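Local coordinates for tetratricopeptide repeat protein (Parabacteroides merdae ATCC 43184, PDB 4R7S) that is of unknown function but belongs to the tetratricopeptide repeat family and so probably offers a helical scaffold for binding other proteins or peptides, at residues L43-G48 / N74-E79; L117-L122 / E129-K134; A194-D199 / G218-A223; E201-E206 / A211-L216. One frame throughout, in Å; residues are numbered along the deposited sequence.

Overall arrangement
The chain is built from helices throughout, and the four contacts are met in series along it, except that contact 4 is nested inside contact 3. Contacts 3 and 4 share helix 193-206 and helix 211-223, with centres about 10 Å apart. Contact 1 lies far off, across the centre of the chain, its own centre about 42 Å from that of contact 3. Contact 2 falls between, with centres about 24 Å from contact 1 and about 26 Å from contact 4. No active site is known. Ethanediol, probably from the crystallisation liquor, is hydrogen-bonded to E201 in contact 4. Ethanediol is also bound near the side chains of T76 in contact 1 and L117 in contact 2.

Contact 1 (L43-G48 / N74-E79); sequences LLTNLG and NITILE
T45 on helix 40-52 meets I77 on helix 75-87, and this pair is the tight part of the contact. The CA atoms of T45 and I77 are 6.5 Å apart. T45 OG1 lies 3.5 Å from I77 CG1. T45 CG2 packs on the same carbon at 3.9 Å. The two side chains cross at about a right angle. OG1 stands beside its own backbone N (chi1 -48°). From there it bonds to the carbonyl O of Y41, one turn earlier. The hydroxyl can therefore lie against the apolar isoleucine with its polar need met by Y41. I77 itself is well placed by the start of its helix. N74 is the N-cap, and I77 N donates to N74 OD1 at 2.9 Å. The bond is nearly straight, 170° at the hydrogen, with the donor tilted 19° from the carbonyl plane. A67 touches T45 and L68 touches I77, so helix 57-68 covers the buried side.

The other side is loose. T76 is exposed and offers only CG2, at 4.2 Å from T45 CG2. Bound ethanediol lies near its side chain. Helices 40-52 and 75-87 thus pack side by side next to helix 57-68, which lies between them in sequence, as in the stacked helices of the tetratricopeptide repeat fold.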
loop_
_atom_site.group_PDB
_atom_site.type_symbol
_atom_site.label_atom_id
_atom_site.label_comp_id
_atom_site.label_asym_id
_atom_site.label_seq_id
_atom_site.Cartn_x
_atom_site.Cartn_y
_atom_site.Cartn_z
ATOM N N LEU A 43 19.570 12.256 -8.591
ATOM C CA LEU A 43 20.045 12.271 -7.219
ATOM C C LEU A 43 18.892 12.606 -6.295
ATOM O O LEU A 43 18.752 11.965 -5.247
ATOM C CB LEU A 43 21.207 13.266 -7.037
ATOM C CG LEU A 43 22.492 12.966 -7.806
ATOM C CD1 LEU A 43 23.646 13.837 -7.284
ATOM C CD2 LEU A 43 22.844 11.477 -7.722
ATOM N N LEU A 44 18.028 13.566 -6.717
ATOM C CA LEU A 44 16.848 13.979 -5.958
ATOM C C LEU A 44 15.851 12.824 -5.834
ATOM O O LEU A 44 15.222 12.699 -4.789
ATOM C CB LEU A 44 16.182 15.223 -6.556
ATOM C CG LEU A 44 16.948 16.520 -6.285
ATOM C CD1 LEU A 44 16.767 17.538 -7.399
ATOM C CD2 LEU A 44 16.639 17.092 -4.921
ATOM N N THR A 45 15.777 11.933 -6.839
ATOM C CA THR A 45 14.871 10.777 -6.807
ATOM C C THR A 45 15.328 9.823 -5.702
ATOM O O THR A 45 14.506 9.489 -4.842
ATOM C CB THR A 45 14.737 10.093 -8.184
ATOM O OG1 THR A 45 14.495 11.076 -9.189
ATOM C CG2 THR A 45 13.598 9.120 -8.229
ATOM N N ASN A 46 16.639 9.432 -5.706
ATOM C CA ASN A 46 17.289 8.571 -4.703
ATOM C C ASN A 46 17.118 9.154 -3.305
ATOM O O ASN A 46 16.700 8.439 -2.398
ATOM C CB ASN A 46 18.794 8.406 -4.993
ATOM C CG ASN A 46 19.173 7.733 -6.295
ATOM O OD1 ASN A 46 18.489 6.819 -6.791
ATOM N ND2 ASN A 46 20.339 8.136 -6.827
ATOM N N LEU A 47 17.387 10.462 -3.152
ATOM C CA LEU A 47 17.247 11.206 -1.893
ATOM C C LEU A 47 15.807 11.077 -1.379
ATOM O O LEU A 47 15.614 10.701 -0.226
ATOM C CB LEU A 47 17.662 12.683 -2.066
ATOM C CG LEU A 47 17.558 13.598 -0.840
ATOM C CD1 LEU A 47 18.578 13.239 0.237
ATOM C CD2 LEU A 47 17.761 15.056 -1.231
ATOM N N GLY A 48 14.829 11.305 -2.253
ATOM C CA GLY A 48 13.420 11.168 -1.912
ATOM C C GLY A 48 13.106 9.811 -1.313
ATOM O O GLY A 48 12.475 9.745 -0.258
ATOM N N ASN A 74 8.359 11.268 -16.039
ATOM C CA ASN A 74 9.237 10.204 -15.551
ATOM C C ASN A 74 8.436 9.223 -14.672
ATOM O O ASN A 74 8.047 9.559 -13.550
ATOM C CB ASN A 74 10.424 10.788 -14.776
ATOM C CG ASN A 74 11.405 9.731 -14.344
ATOM O OD1 ASN A 74 11.150 8.927 -13.426
ATOM N ND2 ASN A 74 12.527 9.677 -15.044
ATOM N N ILE A 75 8.221 8.012 -15.200
ATOM C CA ILE A 75 7.497 6.880 -14.600
ATOM C C ILE A 75 7.941 6.653 -13.150
ATOM O O ILE A 75 7.074 6.619 -12.280
ATOM C CB ILE A 75 7.679 5.600 -15.480
ATOM C CG1 ILE A 75 6.693 5.625 -16.652
ATOM C CG2 ILE A 75 7.505 4.289 -14.688
ATOM C CD1 ILE A 75 7.286 6.013 -17.951
ATOM N N THR A 76 9.278 6.545 -12.891
ATOM C CA THR A 76 9.824 6.293 -11.556
ATOM C C THR A 76 9.425 7.382 -10.578
ATOM O O THR A 76 8.829 7.054 -9.565
ATOM C CB THR A 76 11.334 6.099 -11.591
ATOM O OG1 THR A 76 11.617 4.997 -12.447
ATOM C CG2 THR A 76 11.912 5.810 -10.210
ATOM N N ILE A 77 9.690 8.656 -10.893
ATOM C CA ILE A 77 9.356 9.771 -10.009
ATOM C C ILE A 77 7.829 9.817 -9.751
ATOM O O ILE A 77 7.429 9.939 -8.599
ATOM C CB ILE A 77 9.929 11.130 -10.540
ATOM C CG1 ILE A 77 11.447 11.006 -10.819
ATOM C CG2 ILE A 77 9.664 12.273 -9.528
ATOM C CD1 ILE A 77 12.084 12.206 -11.664
ATOM N N LEU A 78 6.998 9.649 -10.794
ATOM C CA LEU A 78 5.544 9.700 -10.666
ATOM C C LEU A 78 5.020 8.561 -9.824
ATOM O O LEU A 78 4.188 8.786 -8.950
ATOM C CB LEU A 78 4.860 9.706 -12.050
ATOM C CG LEU A 78 5.000 11.007 -12.848
ATOM C CD1 LEU A 78 4.591 10.792 -14.278
ATOM C CD2 LEU A 78 4.201 12.151 -12.212
ATOM N N GLU A 79 5.540 7.354 -10.052
ATOM C CA GLU A 79 5.163 6.152 -9.309
ATOM C C GLU A 79 5.566 6.279 -7.831
ATOM O O GLU A 79 4.783 5.909 -6.968
ATOM C CB GLU A 79 5.807 4.915 -9.961
ATOM C CG GLU A 79 5.515 3.601 -9.262
ATOM C CD GLU A 79 6.360 2.433 -9.726
ATOM O OE1 GLU A 79 6.411 2.182 -10.951
ATOM O OE2 GLU A 79 6.931 1.736 -8.856
#

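Contact 2 (L117-L122 / E129-K134); sequences LLYIQL and EQDFDK
Helix 109-121 and helix 125-138 run antiparallel here, their short segment axes 9.7 Å apart at 162°, and F132 reaches over to L117 and I120. I120 CD1 comes to the edge of the F132 ring, near its plane, 3.7 Å from CE2. The two side chains cross at about a right angle. The tip of the same ring meets the other helix at its backbone: F132 CZ is 3.7 Å from L117 N, in an oblique approach. L117 CD2 adds a looser apolar touch at 4.3 Å from F132 CZ. With CG beside its backbone N (chi1 -57°), the phenylalanine turns its ring toward L117 and I120.

With F132 cut back to an alanine, I120 CD1 and L117 CD2 would probably lose the ring they pack on, and a gap would be likely to open between the helices.

D131 makes the second patch. Its OD2 lies 3.5 Å from Y119 CD2, at the ring edge and near the ring plane. The ring and carboxylate planes are 36° apart. A carboxylate oxygen facing aromatic C-H groups in this way is likely to be mildly favourable. The stronger partner of D131 is R115, which forms a salt bridge with OD2. Y119 is also held edge-to-face by W127.

The antiparallel pair is consistent with the helical hairpins from which tetratricopeptide repeats are built. Helix 143-156 adjoins it through L152 and M155 on I120, and helix 91-104 reaches Y119 through L95.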
loop_
_atom_site.group_PDB
_atom_site.type_symbol
_atom_site.label_atom_id
_atom_site.label_comp_id
_atom_site.label_asym_id
_atom_site.label_seq_id
_atom_site.Cartn_x
_atom_site.Cartn_y
_atom_site.Cartn_z
ATOM N N LEU A 117 -7.154 0.594 -6.876
ATOM C CA LEU A 117 -7.396 0.595 -5.432
ATOM C C LEU A 117 -7.901 1.953 -4.968
ATOM O O LEU A 117 -8.866 1.992 -4.196
ATOM C CB LEU A 117 -6.117 0.245 -4.659
ATOM C CG LEU A 117 -5.530 -1.161 -4.837
ATOM C CD1 LEU A 117 -4.286 -1.326 -3.973
ATOM C CD2 LEU A 117 -6.550 -2.261 -4.496
ATOM N N LEU A 118 -7.254 3.071 -5.432
ATOM C CA LEU A 118 -7.662 4.436 -5.080
ATOM C C LEU A 118 -9.097 4.686 -5.473
ATOM O O LEU A 118 -9.839 5.312 -4.707
ATOM C CB LEU A 118 -6.792 5.509 -5.746
ATOM C CG LEU A 118 -5.464 5.855 -5.133
ATOM C CD1 LEU A 118 -4.862 7.019 -5.869
ATOM C CD2 LEU A 118 -5.599 6.215 -3.647
ATOM N N TYR A 119 -9.484 4.217 -6.679
ATOM C CA TYR A 119 -10.827 4.384 -7.197
ATOM C C TYR A 119 -11.833 3.629 -6.306
ATOM O O TYR A 119 -12.954 4.116 -6.113
ATOM C CB TYR A 119 -10.918 3.916 -8.664
ATOM C CG TYR A 119 -10.495 4.936 -9.707
ATOM C CD1 TYR A 119 -10.810 6.288 -9.562
ATOM C CD2 TYR A 119 -9.858 4.537 -10.883
ATOM C CE1 TYR A 119 -10.468 7.223 -10.543
ATOM C CE2 TYR A 119 -9.513 5.461 -11.868
ATOM C CZ TYR A 119 -9.816 6.805 -11.692
ATOM O OH TYR A 119 -9.493 7.718 -12.666
ATOM N N ILE A 120 -11.422 2.466 -5.730
ATOM C CA ILE A 120 -12.285 1.694 -4.833
ATOM C C ILE A 120 -12.544 2.565 -3.599
ATOM O O ILE A 120 -13.699 2.824 -3.264
ATOM C CB ILE A 120 -11.704 0.298 -4.471
ATOM C CG1 ILE A 120 -11.768 -0.676 -5.652
ATOM C CG2 ILE A 120 -12.415 -0.295 -3.248
ATOM C CD1 ILE A 120 -10.911 -1.953 -5.450
ATOM N N GLN A 121 -11.466 3.062 -2.989
ATOM C CA GLN A 121 -11.475 3.921 -1.812
ATOM C C GLN A 121 -12.307 5.176 -2.048
ATOM O O GLN A 121 -12.978 5.622 -1.125
ATOM C CB GLN A 121 -10.039 4.284 -1.440
ATOM C CG GLN A 121 -9.870 5.180 -0.223
ATOM C CD GLN A 121 -8.421 5.498 0.059
ATOM O OE1 GLN A 121 -7.489 4.770 -0.329
ATOM N NE2 GLN A 121 -8.204 6.591 0.767
ATOM N N LEU A 122 -12.306 5.711 -3.279
ATOM C CA LEU A 122 -13.063 6.921 -3.619
ATOM C C LEU A 122 -14.492 6.612 -4.071
ATOM O O LEU A 122 -15.142 7.510 -4.621
ATOM C CB LEU A 122 -12.344 7.721 -4.712
ATOM C CG LEU A 122 -11.085 8.510 -4.297
ATOM C CD1 LEU A 122 -10.447 9.183 -5.511
ATOM C CD2 LEU A 122 -11.405 9.591 -3.273
ATOM N N GLU A 129 -12.862 -1.019 -11.841
ATOM C CA GLU A 129 -13.157 -2.181 -12.670
ATOM C C GLU A 129 -12.354 -2.125 -13.981
ATOM O O GLU A 129 -11.702 -3.105 -14.347
ATOM C CB GLU A 129 -14.668 -2.199 -12.963
ATOM C CG GLU A 129 -15.246 -3.579 -13.205
ATOM C CD GLU A 129 -16.670 -3.586 -13.725
ATOM O OE1 GLU A 129 -17.576 -3.099 -13.011
ATOM O OE2 GLU A 129 -16.878 -4.084 -14.854
ATOM N N GLN A 130 -12.367 -0.951 -14.655
ATOM C CA GLN A 130 -11.691 -0.735 -15.934
ATOM C C GLN A 130 -10.149 -0.832 -15.805
ATOM O O GLN A 130 -9.499 -1.370 -16.705
ATOM C CB GLN A 130 -12.139 0.594 -16.559
ATOM C CG GLN A 130 -13.601 0.528 -17.014
ATOM C CD GLN A 130 -14.173 1.806 -17.593
ATOM O OE1 GLN A 130 -13.498 2.566 -18.300
ATOM N NE2 GLN A 130 -15.473 2.014 -17.384
ATOM N N ASP A 131 -9.594 -0.405 -14.657
ATOM C CA ASP A 131 -8.159 -0.481 -14.373
ATOM C C ASP A 131 -7.711 -1.916 -14.098
ATOM O O ASP A 131 -6.612 -2.287 -14.515
ATOM C CB ASP A 131 -7.769 0.442 -13.202
ATOM C CG ASP A 131 -7.623 1.919 -13.569
ATOM O OD1 ASP A 131 -7.713 2.250 -14.778
ATOM O OD2 ASP A 131 -7.430 2.737 -12.653
ATOM N N PHE A 132 -8.548 -2.730 -13.423
ATOM C CA PHE A 132 -8.185 -4.135 -13.177
ATOM C C PHE A 132 -8.345 -4.936 -14.481
ATOM O O PHE A 132 -7.492 -5.777 -14.786
ATOM C CB PHE A 132 -8.964 -4.745 -12.004
ATOM C CG PHE A 132 -8.784 -3.980 -10.710
ATOM C CD1 PHE A 132 -7.510 -3.717 -10.205
ATOM C CD2 PHE A 132 -9.885 -3.522 -9.994
ATOM C CE1 PHE A 132 -7.343 -2.977 -9.032
ATOM C CE2 PHE A 132 -9.718 -2.803 -8.800
ATOM C CZ PHE A 132 -8.450 -2.534 -8.329
ATOM N N ASP A 133 -9.339 -4.573 -15.310
ATOM C CA ASP A 133 -9.508 -5.222 -16.619
ATOM C C ASP A 133 -8.318 -4.921 -17.533
ATOM O O ASP A 133 -7.854 -5.825 -18.222
ATOM C CB ASP A 133 -10.815 -4.795 -17.291
ATOM C CG ASP A 133 -12.071 -5.402 -16.688
ATOM O OD1 ASP A 133 -11.986 -6.526 -16.121
ATOM O OD2 ASP A 133 -13.158 -4.778 -16.825
ATOM N N LYS A 134 -7.800 -3.664 -17.508
ATOM C CA LYS A 134 -6.646 -3.236 -18.310
ATOM C C LYS A 134 -5.444 -4.098 -17.997
ATOM O O LYS A 134 -4.741 -4.473 -18.927
ATOM C CB LYS A 134 -6.310 -1.739 -18.092
ATOM C CG LYS A 134 -5.402 -1.115 -19.169
ATOM C CD LYS A 134 -6.100 -0.862 -20.519
ATOM C CE LYS A 134 -5.139 -0.463 -21.612
ATOM N NZ LYS A 134 -5.827 -0.320 -22.923
#

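Contact 3 (A194-D199 / G218-A223); sequences ARAMAD and GKIKLA
I220 is the residue of 218-223 that touches segment 194-199, where it meets A196 and selenomethionine M197. Its two branches divide the work. CG2 faces M197, 3.6 Å from CG and 3.7 Å from SE. CD1, at the end of the other branch, rests 3.9 Å from A196 CB. CD1 also comes within 4.1 Å of M197 SE, so the selenium sits by both methyls. I220 sets CG2 anti to its backbone N and CG1 beside it (chi1 -75°), which spreads the methyls over the two partners. M197 bends at chi2 and chi3, and its chain slides past I220 in the opposite direction. The contact is wholly apolar. The CA atoms of M197 and I220 are 7.9 Å apart.

With a glycine in its place, A196 CB and the bent M197 chain would probably lose their partner and face a gap between the helices.

The next shell surrounds this group. I200 also touches I220, and Q224 lies against M197. Further out, D199 forms a salt bridge with R183, tying helix 193-206 to helix 178-189. K221 forms one with D233, tying helix 211-223 to helix 227-238. The contact thus joins two consecutive helices of the array. Helix 178-189 packs on both, through Y187 on A196 and F188 on I220, and helix 227-238 lies against helix 211-223.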
loop_
_atom_site.group_PDB
_atom_site.type_symbol
_atom_site.label_atom_id
_atom_site.label_comp_id
_atom_site.label_asym_id
_atom_site.label_seq_id
_atom_site.Cartn_x
_atom_site.Cartn_y
_atom_site.Cartn_z
ATOM N N ALA A 194 -19.469 -16.648 11.805
ATOM C CA ALA A 194 -18.899 -17.959 12.097
ATOM C C ALA A 194 -18.038 -18.442 10.922
ATOM O O ALA A 194 -16.933 -18.942 11.162
ATOM C CB ALA A 194 -19.991 -18.972 12.429
ATOM N N ARG A 195 -18.510 -18.221 9.662
ATOM C CA ARG A 195 -17.750 -18.591 8.455
ATOM C C ARG A 195 -16.416 -17.818 8.385
ATOM O O ARG A 195 -15.391 -18.411 8.030
ATOM C CB ARG A 195 -18.553 -18.372 7.162
ATOM C CG ARG A 195 -17.923 -19.144 5.986
ATOM C CD ARG A 195 -18.870 -19.314 4.822
ATOM N NE ARG A 195 -18.256 -20.093 3.749
ATOM C CZ ARG A 195 -18.414 -21.402 3.563
ATOM N NH1 ARG A 195 -19.192 -22.112 4.381
ATOM N NH2 ARG A 195 -17.814 -22.010 2.550
ATOM N N ALA A 196 -16.448 -16.502 8.741
ATOM C CA ALA A 196 -15.281 -15.633 8.770
ATOM C C ALA A 196 -14.248 -16.174 9.740
ATOM O O ALA A 196 -13.058 -16.226 9.406
ATOM C CB ALA A 196 -15.690 -14.226 9.174
HETATM N N MSE A 197 -14.717 -16.644 10.919
HETATM C CA MSE A 197 -13.853 -17.188 11.975
HETATM C C MSE A 197 -13.127 -18.437 11.524
HETATM O O MSE A 197 -11.986 -18.641 11.931
HETATM C CB MSE A 197 -14.633 -17.491 13.251
HETATM C CG MSE A 197 -14.961 -16.243 14.072
HETATM SE SE MSE A 197 -13.371 -15.237 14.680
HETATM C CE MSE A 197 -11.961 -16.902 14.957
ATOM N N ALA A 198 -13.781 -19.268 10.686
ATOM C CA ALA A 198 -13.183 -20.471 10.132
ATOM C C ALA A 198 -11.944 -20.076 9.337
ATOM O O ALA A 198 -10.877 -20.634 9.571
ATOM C CB ALA A 198 -14.191 -21.207 9.259
ATOM N N ASP A 199 -12.074 -19.059 8.448
ATOM C CA ASP A 199 -10.962 -18.507 7.648
ATOM C C ASP A 199 -9.895 -17.889 8.535
ATOM O O ASP A 199 -8.705 -18.147 8.310
ATOM C CB ASP A 199 -11.455 -17.471 6.636
ATOM C CG ASP A 199 -11.897 -18.033 5.290
ATOM O OD1 ASP A 199 -11.731 -19.251 5.062
ATOM O OD2 ASP A 199 -12.378 -17.257 4.462
ATOM N N GLY A 218 -11.187 -9.312 16.618
ATOM C CA GLY A 218 -11.653 -8.531 17.762
ATOM C C GLY A 218 -13.082 -8.051 17.586
ATOM O O GLY A 218 -13.904 -8.147 18.508
ATOM N N LYS A 219 -13.394 -7.587 16.359
ATOM C CA LYS A 219 -14.708 -7.094 15.979
ATOM C C LYS A 219 -15.741 -8.205 16.035
ATOM O O LYS A 219 -16.886 -7.960 16.449
ATOM C CB LYS A 219 -14.658 -6.473 14.597
ATOM C CG LYS A 219 -14.198 -5.028 14.596
ATOM C CD LYS A 219 -14.514 -4.429 13.249
ATOM C CE LYS A 219 -13.739 -3.177 12.946
ATOM N NZ LYS A 219 -13.442 -3.083 11.488
ATOM N N ILE A 220 -15.330 -9.440 15.665
ATOM C CA ILE A 220 -16.220 -10.606 15.699
ATOM C C ILE A 220 -16.433 -10.988 17.144
ATOM O O ILE A 220 -17.588 -11.132 17.558
ATOM C CB ILE A 220 -15.706 -11.782 14.834
ATOM C CG1 ILE A 220 -15.927 -11.476 13.332
ATOM C CG2 ILE A 220 -16.376 -13.095 15.241
ATOM C CD1 ILE A 220 -14.933 -12.160 12.384
ATOM N N LYS A 221 -15.339 -11.057 17.937
ATOM C CA LYS A 221 -15.423 -11.345 19.373
ATOM C C LYS A 221 -16.387 -10.350 20.033
ATOM O O LYS A 221 -17.238 -10.788 20.821
ATOM C CB LYS A 221 -14.041 -11.312 20.021
ATOM C CG LYS A 221 -13.268 -12.583 19.751
ATOM C CD LYS A 221 -11.855 -12.475 20.260
ATOM C CE LYS A 221 -11.144 -13.801 20.128
ATOM N NZ LYS A 221 -9.667 -13.629 20.216
ATOM N N LEU A 222 -16.331 -9.042 19.640
ATOM C CA LEU A 222 -17.273 -8.027 20.112
ATOM C C LEU A 222 -18.726 -8.464 19.838
ATOM O O LEU A 222 -19.543 -8.493 20.770
ATOM C CB LEU A 222 -17.032 -6.672 19.432
ATOM C CG LEU A 222 -16.344 -5.550 20.178
ATOM C CD1 LEU A 222 -16.408 -4.276 19.351
ATOM C CD2 LEU A 222 -16.972 -5.280 21.547
ATOM N N ALA A 223 -19.033 -8.827 18.568
ATOM C CA ALA A 223 -20.368 -9.270 18.137
ATOM C C ALA A 223 -20.825 -10.533 18.888
ATOM O O ALA A 223 -22.029 -10.718 19.092
ATOM C CB ALA A 223 -20.379 -9.526 16.633
#

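Contact 4 (E201-E206 / A211-L216); sequences EKVFTE and ANLYVL. With EDO (1,2-ethanediol), chain G.
F204 and Y214 form the aromatic part of the contact, a T-shaped (edge-to-face) pair. The edge of F204 points at one face of Y214. The ring centroids are 5.0 Å apart and the planes stand at 78°. The phenylalanine comes in off-centre. F204 CE2 is 3.5 Å from Y214 CE1, and F204 CZ lies above the tyrosine face toward its rim. R217 also makes a cation-pi contact with F204.

The apolar part centres on one methyl. L213 CD2 lies 3.8 Å from V203 CB and also 3.8 Å from F204 CE1. L213 places CG anti to its backbone N (chi1 -157°), and this brings the methyl between the valine and the phenylalanine. V203 and L213 both also touch E181 of helix 178-189.

Helix 193-206 and helix 211-223 follow one another across a short turn. Their segment axes are 11.5 Å apart at closest, with 132° between their directions. This packing of consecutive helices is consistent with the alpha-alpha superhelix of the tetratricopeptide repeat family.

The polar contacts lie within segment 201-206 and its ethanediol. E201 OE2 accepts a hydrogen bond from O2 of bound ethanediol at 2.6 Å. The next residue, K202, forms a long salt bridge with E206, one turn on, with K202 NZ 4.0 Å from E206 OE2.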
loop_
_atom_site.group_PDB
_atom_site.type_symbol
_atom_site.label_atom_id
_atom_site.label_comp_id
_atom_site.label_asym_id
_atom_site.label_seq_id
_atom_site.Cartn_x
_atom_site.Cartn_y
_atom_site.Cartn_z
ATOM N N GLU A 201 -9.222 -18.596 11.711
ATOM C CA GLU A 201 -8.622 -19.717 12.437
ATOM C C GLU A 201 -7.542 -20.392 11.596
ATOM O O GLU A 201 -6.538 -20.852 12.144
ATOM C CB GLU A 201 -9.721 -20.735 12.815
ATOM C CG GLU A 201 -9.260 -21.928 13.653
ATOM C CD GLU A 201 -8.618 -21.623 14.997
ATOM O OE1 GLU A 201 -9.064 -20.675 15.688
ATOM O OE2 GLU A 201 -7.670 -22.353 15.367
ATOM N N LYS A 202 -7.757 -20.455 10.271
ATOM C CA LYS A 202 -6.825 -21.080 9.345
ATOM C C LYS A 202 -5.511 -20.296 9.311
ATOM O O LYS A 202 -4.450 -20.898 9.381
ATOM C CB LYS A 202 -7.451 -21.215 7.934
ATOM C CG LYS A 202 -6.626 -22.090 6.992
ATOM C CD LYS A 202 -7.477 -23.069 6.199
ATOM C CE LYS A 202 -6.626 -24.069 5.435
ATOM N NZ LYS A 202 -5.924 -25.043 6.328
ATOM N N VAL A 203 -5.588 -18.969 9.241
ATOM C CA VAL A 203 -4.431 -18.082 9.170
ATOM C C VAL A 203 -3.655 -18.131 10.492
ATOM O O VAL A 203 -2.424 -18.198 10.491
ATOM C CB VAL A 203 -4.857 -16.637 8.834
ATOM C CG1 VAL A 203 -3.634 -15.749 8.582
ATOM C CG2 VAL A 203 -5.787 -16.616 7.637
ATOM N N PHE A 204 -4.386 -18.083 11.613
ATOM C CA PHE A 204 -3.796 -18.107 12.940
ATOM C C PHE A 204 -3.081 -19.412 13.183
ATOM O O PHE A 204 -2.018 -19.386 13.786
ATOM C CB PHE A 204 -4.860 -17.870 14.021
ATOM C CG PHE A 204 -5.025 -16.422 14.426
ATOM C CD1 PHE A 204 -5.903 -15.588 13.748
ATOM C CD2 PHE A 204 -4.325 -15.901 15.511
ATOM C CE1 PHE A 204 -6.049 -14.249 14.117
ATOM C CE2 PHE A 204 -4.481 -14.566 15.887
ATOM C CZ PHE A 204 -5.340 -13.747 15.183
ATOM N N THR A 205 -3.613 -20.537 12.667
ATOM C CA THR A 205 -3.022 -21.863 12.874
ATOM C C THR A 205 -1.777 -22.099 11.992
ATOM O O THR A 205 -0.805 -22.702 12.461
ATOM C CB THR A 205 -4.091 -22.954 12.632
ATOM O OG1 THR A 205 -5.277 -22.611 13.363
ATOM C CG2 THR A 205 -3.629 -24.367 13.049
ATOM N N GLU A 206 -1.809 -21.623 10.743
ATOM C CA GLU A 206 -0.790 -21.893 9.734
ATOM C C GLU A 206 0.195 -20.772 9.431
ATOM O O GLU A 206 1.171 -21.023 8.721
ATOM C CB GLU A 206 -1.494 -22.237 8.411
ATOM C CG GLU A 206 -2.433 -23.432 8.478
ATOM C CD GLU A 206 -1.822 -24.810 8.335
ATOM O OE1 GLU A 206 -0.586 -24.923 8.152
ATOM O OE2 GLU A 206 -2.599 -25.787 8.409
ATOM N N ALA A 211 -2.155 -7.138 11.584
ATOM C CA ALA A 211 -2.845 -6.332 12.585
ATOM C C ALA A 211 -4.342 -6.254 12.246
ATOM O O ALA A 211 -5.196 -6.364 13.136
ATOM C CB ALA A 211 -2.237 -4.937 12.618
ATOM N N ASN A 212 -4.647 -6.130 10.924
ATOM C CA ASN A 212 -5.993 -6.064 10.358
ATOM C C ASN A 212 -6.816 -7.281 10.748
ATOM O O ASN A 212 -7.999 -7.139 11.070
ATOM C CB ASN A 212 -5.906 -5.949 8.838
ATOM C CG ASN A 212 -5.722 -4.542 8.331
ATOM O OD1 ASN A 212 -5.504 -3.593 9.075
ATOM N ND2 ASN A 212 -5.816 -4.370 7.039
ATOM N N LEU A 213 -6.176 -8.471 10.762
ATOM C CA LEU A 213 -6.843 -9.704 11.116
ATOM C C LEU A 213 -7.110 -9.757 12.620
ATOM O O LEU A 213 -8.122 -10.345 13.024
ATOM C CB LEU A 213 -6.077 -10.946 10.627
ATOM C CG LEU A 213 -6.961 -12.188 10.462
ATOM C CD1 LEU A 213 -7.949 -12.031 9.291
ATOM C CD2 LEU A 213 -6.137 -13.467 10.401
ATOM N N TYR A 214 -6.258 -9.105 13.445
ATOM C CA TYR A 214 -6.514 -9.054 14.888
ATOM C C TYR A 214 -7.721 -8.148 15.137
ATOM O O TYR A 214 -8.587 -8.517 15.921
ATOM C CB TYR A 214 -5.286 -8.594 15.685
ATOM C CG TYR A 214 -4.321 -9.703 16.049
ATOM C CD1 TYR A 214 -4.529 -10.492 17.179
ATOM C CD2 TYR A 214 -3.183 -9.943 15.286
ATOM C CE1 TYR A 214 -3.650 -11.524 17.517
ATOM C CE2 TYR A 214 -2.284 -10.962 15.625
ATOM C CZ TYR A 214 -2.510 -11.736 16.756
ATOM O OH TYR A 214 -1.602 -12.705 17.135
ATOM N N VAL A 215 -7.830 -7.012 14.396
ATOM C CA VAL A 215 -8.991 -6.097 14.485
ATOM C C VAL A 215 -10.249 -6.872 14.075
ATOM O O VAL A 215 -11.234 -6.852 14.807
ATOM C CB VAL A 215 -8.814 -4.797 13.648
ATOM C CG1 VAL A 215 -10.137 -4.046 13.466
ATOM C CG2 VAL A 215 -7.773 -3.885 14.269
ATOM N N LEU A 216 -10.177 -7.599 12.933
ATOM C CA LEU A 216 -11.251 -8.425 12.388
ATOM C C LEU A 216 -11.717 -9.474 13.408
ATOM O O LEU A 216 -12.922 -9.546 13.686
ATOM C CB LEU A 216 -10.835 -9.099 11.065
ATOM C CG LEU A 216 -12.011 -9.678 10.245
ATOM C CD1 LEU A 216 -13.041 -8.590 9.872
ATOM C CD2 LEU A 216 -11.530 -10.409 9.019
HETATM C C1 EDO G . -9.536 -26.233 14.843
HETATM O O1 EDO G . -9.680 -26.098 13.426
HETATM C C2 EDO G . -8.076 -26.043 15.276
HETATM O O2 EDO G . -7.493 -24.881 14.699
#